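Local coordinates for protein BspA (BspA_V) (Streptococcus agalactiae serotype III, PDB 5DZ8) that probably contributes to cell adhesion as the variable domain of a cell wall-anchored streptococcal adhesin of the antigen I/II family, at residues A[96-101]-A[107-112]; A[38-43]-A[48-53]. One frame throughout, in Å; residues are numbered along the deposited sequence.

Interaction 1 (A[96-101]-A[107-112]); sequences IVFRVL and PIFEKA
R99 and E110 meet through two extended side chains that leave their backbones in different ways. R99 carries CG beside its own backbone N (chi1 -57°) and runs straight from CG to NE. E110 turns CG anti to its N (chi1 -174°), and the two chains then run alongside one another in the same direction. R99 NE forms a weak, bent hydrogen bond to E110 OE1 at 3.1 Å, as part of a salt bridge. The carboxylate oxygen sits at the guanidinium edge, but the two planes are 81° apart, so the groups do not pair flat. V97 CG1 lies over one guanidinium face and also touches E110 CG at 4.0 Å. R99 NH1 has a weak hydrogen bond to H150 and a long, weak ion pair with D152, both on strand 144-167.

The other face of the hairpin carries the aromatic packing. F98 and F109 cross at about a right angle, with F98 CD2 in the plane of the F109 ring, 3.9 Å from F109 CE2. Beyond this pair, F98 stacks on Y81. K111 is on the same face, but its amino group extends beyond the strand pair to a salt bridge with E121.

Backbone bonds join the strands at F98 with K111 and at V100 with F109. V100 O then takes two donors: I108 N at 2.8 Å, almost straight, and F109 N at a longer 3.3 Å. I108 CD1 packs on V100 CG1 at 4.0 Å. L101 CG rests on P107 CA at 3.8 Å. Two residues, I108 and F109, thus face V100. This is a classic beta bulge near the turn of an antiparallel beta hairpin, on the outermost strand, within this chain, of the three-stranded sheet of the variable domain.

Interaction 2 (A[38-43]-A[48-53]); sequences NHDMID and IGYGKL
M41 and H39 make the main backbone bonds to the 48-53 strand. M41 N donates to G49 O at 2.7 Å. H39 N donates to G51 O and G51 N to H39 O, each at 2.9 Å. M41 O receives I48 N at 2.8 Å and, weakly, G49 N. One carbonyl thus holds two successive residues of the opposite strand.

The side-chain polar contacts are weaker. K52 NZ reaches N38 OD1 at 3.3 Å, a weak bond. The lysine chain is bent at its last two torsions, and its amino group has a stronger partner in E36, which also takes N38 ND2. D40 and Y50 run alongside each other on the same face as N38 and K52. D40 OD1 lies in the plane of the tyrosine ring at its edge, 3.2 Å from Y50 CD1, while the carboxylate is turned 66° from the ring.

H39 and M41 point to the other face. With chi1 at 77°, H39 places its imidazole between its own N and carbonyl carbon and folds it across G51. G51 CA sits over one face of the H39 ring, 3.8 Å from the centroid, in a CH-pi contact. M41 CE lies in the ring plane at its edge. M41 is a selenomethionine here; its CG packs obliquely on I48 CG1 at 4.1 Å. I48 CG2 touches the D43 side chain, whose carboxylate is bound by V45 N, K46 and A90 N. The H39 and M41 face also meets strand 144-167 at D151.

Strands 34-42 and 47-63 thus form an antiparallel hairpin inside the six-stranded sheet of the variable domain, with a classic bulge where I48 and G49 both face M41.

Interaction 2 closes before interaction 1 opens, so the two hairpins follow one another along the chain. They belong to different antiparallel sheets. Strands 34-42 and 47-63 are neighbours inside the six-stranded sheet; strands 94-101 and 107-113 are neighbours in the three-stranded one. Strand 69-85 lies between the two hairpins in sequence. They are about 14 Å apart, centre to centre, yet they touch: I96 CG2 meets M41 CE at 3.7 Å, and the rings of F98 and H39 also pack together. I96 CD1 also packs on I48 CD1, so 96-101 meets both strands of the other hairpin. These side chains hold the two sheets of the variable domain against each other.

Interaction 1 (A[96-101]-A[107-112])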
loop_
_atom_site.group_PDB
_atom_site.type_symbol
_atom_site.label_atom_id
_atom_site.label_comp_id
_atom_site.label_asym_id
_atom_site.label_seq_id
_atom_site.Cartn_x
_atom_site.Cartn_y
_atom_site.Cartn_z
ATOM N N ILE A 96 -3.781 -5.623 -5.959
ATOM C CA ILE A 96 -2.572 -6.363 -5.707
ATOM C C ILE A 96 -1.419 -5.581 -6.275
ATOM O O ILE A 96 -1.531 -4.975 -7.325
ATOM C CB ILE A 96 -2.661 -7.735 -6.362
ATOM C CG1 ILE A 96 -3.889 -8.466 -5.816
ATOM C CG2 ILE A 96 -1.399 -8.548 -6.087
ATOM C CD1 ILE A 96 -4.481 -9.483 -6.770
ATOM N N VAL A 97 -0.318 -5.564 -5.560
ATOM C CA VAL A 97 0.917 -5.020 -6.085
ATOM C C VAL A 97 2.021 -6.062 -5.921
ATOM O O VAL A 97 2.261 -6.532 -4.833
ATOM C CB VAL A 97 1.325 -3.717 -5.379
ATOM C CG1 VAL A 97 2.555 -3.122 -6.071
ATOM C CG2 VAL A 97 0.177 -2.716 -5.422
ATOM N N PHE A 98 2.691 -6.389 -7.010
ATOM C CA PHE A 98 3.811 -7.280 -6.994
ATOM C C PHE A 98 5.043 -6.474 -7.340
ATOM O O PHE A 98 5.033 -5.715 -8.329
ATOM C CB PHE A 98 3.611 -8.430 -7.992
ATOM C CG PHE A 98 4.689 -9.481 -7.901
ATOM C CD1 PHE A 98 4.600 -10.511 -6.975
ATOM C CD2 PHE A 98 5.798 -9.406 -8.692
ATOM C CE1 PHE A 98 5.598 -11.469 -6.871
ATOM C CE2 PHE A 98 6.805 -10.341 -8.594
ATOM C CZ PHE A 98 6.715 -11.377 -7.669
ATOM N N ARG A 99 6.093 -6.623 -6.522
ATOM C CA ARG A 99 7.355 -5.949 -6.772
ATOM C C ARG A 99 8.528 -6.892 -6.604
ATOM O O ARG A 99 8.522 -7.750 -5.758
ATOM C CB ARG A 99 7.646 -4.779 -5.847
ATOM C CG ARG A 99 6.642 -3.659 -5.793
ATOM C CD ARG A 99 7.253 -2.443 -5.059
ATOM N NE ARG A 99 6.185 -1.506 -4.711
ATOM C CZ ARG A 99 5.297 -1.682 -3.733
ATOM N NH1 ARG A 99 5.332 -2.743 -2.945
ATOM N NH2 ARG A 99 4.340 -0.791 -3.542
ATOM N N VAL A 100 9.557 -6.633 -7.380
ATOM C CA VAL A 100 10.853 -7.241 -7.198
ATOM C C VAL A 100 11.826 -6.114 -6.970
ATOM O O VAL A 100 11.774 -5.069 -7.621
ATOM C CB VAL A 100 11.282 -8.049 -8.458
ATOM C CG1 VAL A 100 12.619 -8.674 -8.275
ATOM C CG2 VAL A 100 10.233 -9.083 -8.788
ATOM N N LEU A 101 12.708 -6.324 -6.012
ATOM C CA LEU A 101 13.724 -5.339 -5.699
ATOM C C LEU A 101 15.046 -6.017 -5.539
ATOM O O LEU A 101 15.109 -7.208 -5.273
ATOM C CB LEU A 101 13.395 -4.583 -4.397
ATOM C CG LEU A 101 11.984 -4.075 -4.155
ATOM C CD1 LEU A 101 11.128 -5.179 -3.580
ATOM C CD2 LEU A 101 11.980 -2.929 -3.165
ATOM N N PRO A 107 13.774 -0.947 -6.221
ATOM C CA PRO A 107 12.802 -1.661 -7.025
ATOM C C PRO A 107 13.205 -1.779 -8.483
ATOM O O PRO A 107 13.797 -0.883 -9.046
ATOM C CB PRO A 107 11.499 -0.853 -6.853
ATOM C CG PRO A 107 11.901 0.483 -6.335
ATOM C CD PRO A 107 13.367 0.453 -5.993
ATOM N N ILE A 108 12.937 -2.931 -9.075
ATOM C CA ILE A 108 13.221 -3.124 -10.494
ATOM C C ILE A 108 11.993 -3.610 -11.263
ATOM O O ILE A 108 11.976 -3.641 -12.471
ATOM C CB ILE A 108 14.488 -3.985 -10.703
ATOM C CG1 ILE A 108 14.321 -5.396 -10.115
ATOM C CG2 ILE A 108 15.716 -3.295 -10.068
ATOM C CD1 ILE A 108 14.300 -6.461 -11.179
ATOM N N PHE A 109 10.918 -3.944 -10.588
ATOM C CA PHE A 109 9.721 -4.288 -11.328
ATOM C C PHE A 109 8.590 -4.043 -10.360
ATOM O O PHE A 109 8.693 -4.330 -9.154
ATOM C CB PHE A 109 9.776 -5.778 -11.800
ATOM C CG PHE A 109 8.481 -6.288 -12.356
ATOM C CD1 PHE A 109 8.055 -5.902 -13.640
ATOM C CD2 PHE A 109 7.646 -7.139 -11.586
ATOM C CE1 PHE A 109 6.851 -6.381 -14.155
ATOM C CE2 PHE A 109 6.438 -7.606 -12.096
ATOM C CZ PHE A 109 6.024 -7.221 -13.376
ATOM N N GLU A 110 7.518 -3.530 -10.899
ATOM C CA GLU A 110 6.313 -3.258 -10.142
ATOM C C GLU A 110 5.109 -3.460 -11.022
ATOM O O GLU A 110 5.066 -2.991 -12.125
ATOM C CB GLU A 110 6.316 -1.836 -9.618
ATOM C CG GLU A 110 5.130 -1.595 -8.705
ATOM C CD GLU A 110 5.240 -0.313 -7.880
ATOM O OE1 GLU A 110 6.336 0.071 -7.368
ATOM O OE2 GLU A 110 4.190 0.304 -7.750
ATOM N N LYS A 111 4.112 -4.145 -10.506
ATOM C CA LYS A 111 2.900 -4.375 -11.237
ATOM C C LYS A 111 1.728 -4.365 -10.283
ATOM O O LYS A 111 1.619 -5.215 -9.373
ATOM C CB LYS A 111 2.995 -5.725 -11.904
ATOM C CG LYS A 111 1.759 -6.137 -12.669
ATOM C CD LYS A 111 1.590 -5.376 -13.981
ATOM C CE LYS A 111 0.299 -5.882 -14.621
ATOM N NZ LYS A 111 0.207 -5.415 -15.999
ATOM N N ALA A 112 0.846 -3.404 -10.520
ATOM C CA ALA A 112 -0.343 -3.222 -9.741
ATOM C C ALA A 112 -1.491 -3.749 -10.605
ATOM O O ALA A 112 -1.535 -3.469 -11.793
ATOM C CB ALA A 112 -0.511 -1.754 -9.449
#

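Interaction 2 (A[38-43]-A[48-53])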
loop_
_atom_site.group_PDB
_atom_site.type_symbol
_atom_site.label_atom_id
_atom_site.label_comp_id
_atom_site.label_asym_id
_atom_site.label_seq_id
_atom_site.Cartn_x
_atom_site.Cartn_y
_atom_site.Cartn_z
ATOM N N ASN A 38 6.157 -20.423 -7.794
ATOM C CA ASN A 38 4.696 -20.388 -8.041
ATOM C C ASN A 38 4.006 -19.929 -6.781
ATOM O O ASN A 38 4.331 -20.398 -5.749
ATOM C CB ASN A 38 4.255 -21.798 -8.437
ATOM C CG ASN A 38 4.648 -22.121 -9.874
ATOM O OD1 ASN A 38 4.060 -21.586 -10.807
ATOM N ND2 ASN A 38 5.672 -22.941 -10.063
ATOM N N HIS A 39 3.091 -18.994 -6.845
ATOM C CA HIS A 39 2.273 -18.643 -5.685
ATOM C C HIS A 39 0.747 -18.601 -5.971
ATOM O O HIS A 39 0.294 -18.132 -7.024
ATOM C CB HIS A 39 2.760 -17.339 -5.062
ATOM C CG HIS A 39 2.361 -16.086 -5.794
ATOM N ND1 HIS A 39 3.234 -15.385 -6.605
ATOM C CD2 HIS A 39 1.209 -15.368 -5.784
ATOM C CE1 HIS A 39 2.641 -14.298 -7.062
ATOM N NE2 HIS A 39 1.410 -14.268 -6.587
ATOM N N ASP A 40 -0.028 -19.117 -5.014
ATOM C CA ASP A 40 -1.502 -19.023 -5.001
ATOM C C ASP A 40 -1.926 -17.673 -4.467
ATOM O O ASP A 40 -1.466 -17.268 -3.415
ATOM C CB ASP A 40 -2.085 -20.090 -4.069
ATOM C CG ASP A 40 -2.205 -21.439 -4.720
ATOM O OD1 ASP A 40 -1.464 -21.704 -5.694
ATOM O OD2 ASP A 40 -3.060 -22.239 -4.258
HETATM N N MSE A 41 -2.812 -16.987 -5.174
HETATM C CA MSE A 41 -3.356 -15.716 -4.718
HETATM C C MSE A 41 -4.765 -15.902 -4.172
HETATM O O MSE A 41 -5.643 -16.405 -4.892
HETATM C CB MSE A 41 -3.391 -14.768 -5.913
HETATM C CG MSE A 41 -3.561 -13.311 -5.483
HETATM SE SE MSE A 41 -1.890 -12.705 -4.620
HETATM C CE MSE A 41 -1.125 -12.235 -6.366
ATOM N N ILE A 42 -4.961 -15.463 -2.916
ATOM C CA ILE A 42 -6.135 -15.708 -2.056
ATOM C C ILE A 42 -6.858 -14.380 -1.824
ATOM O O ILE A 42 -6.204 -13.393 -1.534
ATOM C CB ILE A 42 -5.682 -16.228 -0.650
ATOM C CG1 ILE A 42 -4.750 -17.439 -0.753
ATOM C CG2 ILE A 42 -6.868 -16.598 0.237
ATOM C CD1 ILE A 42 -5.342 -18.633 -1.479
ATOM N N ASP A 43 -8.195 -14.359 -1.873
ATOM C CA ASP A 43 -8.979 -13.106 -1.840
ATOM C C ASP A 43 -9.860 -12.642 -0.618
ATOM O O ASP A 43 -10.681 -11.741 -0.814
ATOM C CB ASP A 43 -9.848 -13.074 -3.105
ATOM C CG ASP A 43 -11.148 -13.877 -2.969
ATOM O OD1 ASP A 43 -11.215 -14.747 -2.072
ATOM O OD2 ASP A 43 -12.114 -13.627 -3.752
ATOM N N ILE A 48 -8.038 -16.809 -6.272
ATOM C CA ILE A 48 -8.415 -16.065 -7.487
ATOM C C ILE A 48 -7.390 -16.184 -8.605
ATOM O O ILE A 48 -7.702 -15.873 -9.742
ATOM C CB ILE A 48 -8.661 -14.582 -7.191
ATOM C CG1 ILE A 48 -7.463 -13.932 -6.479
ATOM C CG2 ILE A 48 -9.899 -14.465 -6.326
ATOM C CD1 ILE A 48 -7.556 -12.427 -6.394
ATOM N N GLY A 49 -6.163 -16.611 -8.293
ATOM C CA GLY A 49 -5.151 -16.801 -9.335
ATOM C C GLY A 49 -3.819 -17.347 -8.879
ATOM O O GLY A 49 -3.562 -17.421 -7.687
ATOM N N TYR A 50 -2.989 -17.700 -9.865
ATOM C CA TYR A 50 -1.614 -18.160 -9.672
ATOM C C TYR A 50 -0.561 -17.245 -10.344
ATOM O O TYR A 50 -0.677 -16.882 -11.515
ATOM C CB TYR A 50 -1.466 -19.565 -10.243
ATOM C CG TYR A 50 -2.581 -20.485 -9.862
ATOM C CD1 TYR A 50 -2.604 -21.118 -8.605
ATOM C CD2 TYR A 50 -3.623 -20.757 -10.751
ATOM C CE1 TYR A 50 -3.649 -21.995 -8.241
ATOM C CE2 TYR A 50 -4.654 -21.635 -10.408
ATOM C CZ TYR A 50 -4.673 -22.245 -9.161
ATOM O OH TYR A 50 -5.727 -23.078 -8.872
ATOM N N GLY A 51 0.457 -16.879 -9.579
ATOM C CA GLY A 51 1.557 -16.058 -10.014
ATOM C C GLY A 51 2.757 -16.968 -10.187
ATOM O O GLY A 51 2.876 -17.965 -9.521
ATOM N N LYS A 52 3.609 -16.628 -11.129
ATOM C CA LYS A 52 4.775 -17.385 -11.463
ATOM C C LYS A 52 5.893 -16.400 -11.804
ATOM O O LYS A 52 5.730 -15.555 -12.681
ATOM C CB LYS A 52 4.527 -18.269 -12.670
ATOM C CG LYS A 52 5.710 -19.159 -13.032
ATOM C CD LYS A 52 5.745 -19.624 -14.483
ATOM C CE LYS A 52 4.576 -20.501 -14.807
ATOM N NZ LYS A 52 4.695 -21.765 -14.051
ATOM N N LEU A 53 6.999 -16.502 -11.075
ATOM C CA LEU A 53 8.211 -15.751 -11.364
ATOM C C LEU A 53 9.296 -16.742 -11.799
ATOM O O LEU A 53 9.635 -17.642 -11.022
ATOM C CB LEU A 53 8.695 -15.039 -10.105
ATOM C CG LEU A 53 9.895 -14.088 -10.255
ATOM C CD1 LEU A 53 9.551 -12.854 -11.082
ATOM C CD2 LEU A 53 10.354 -13.646 -8.871
#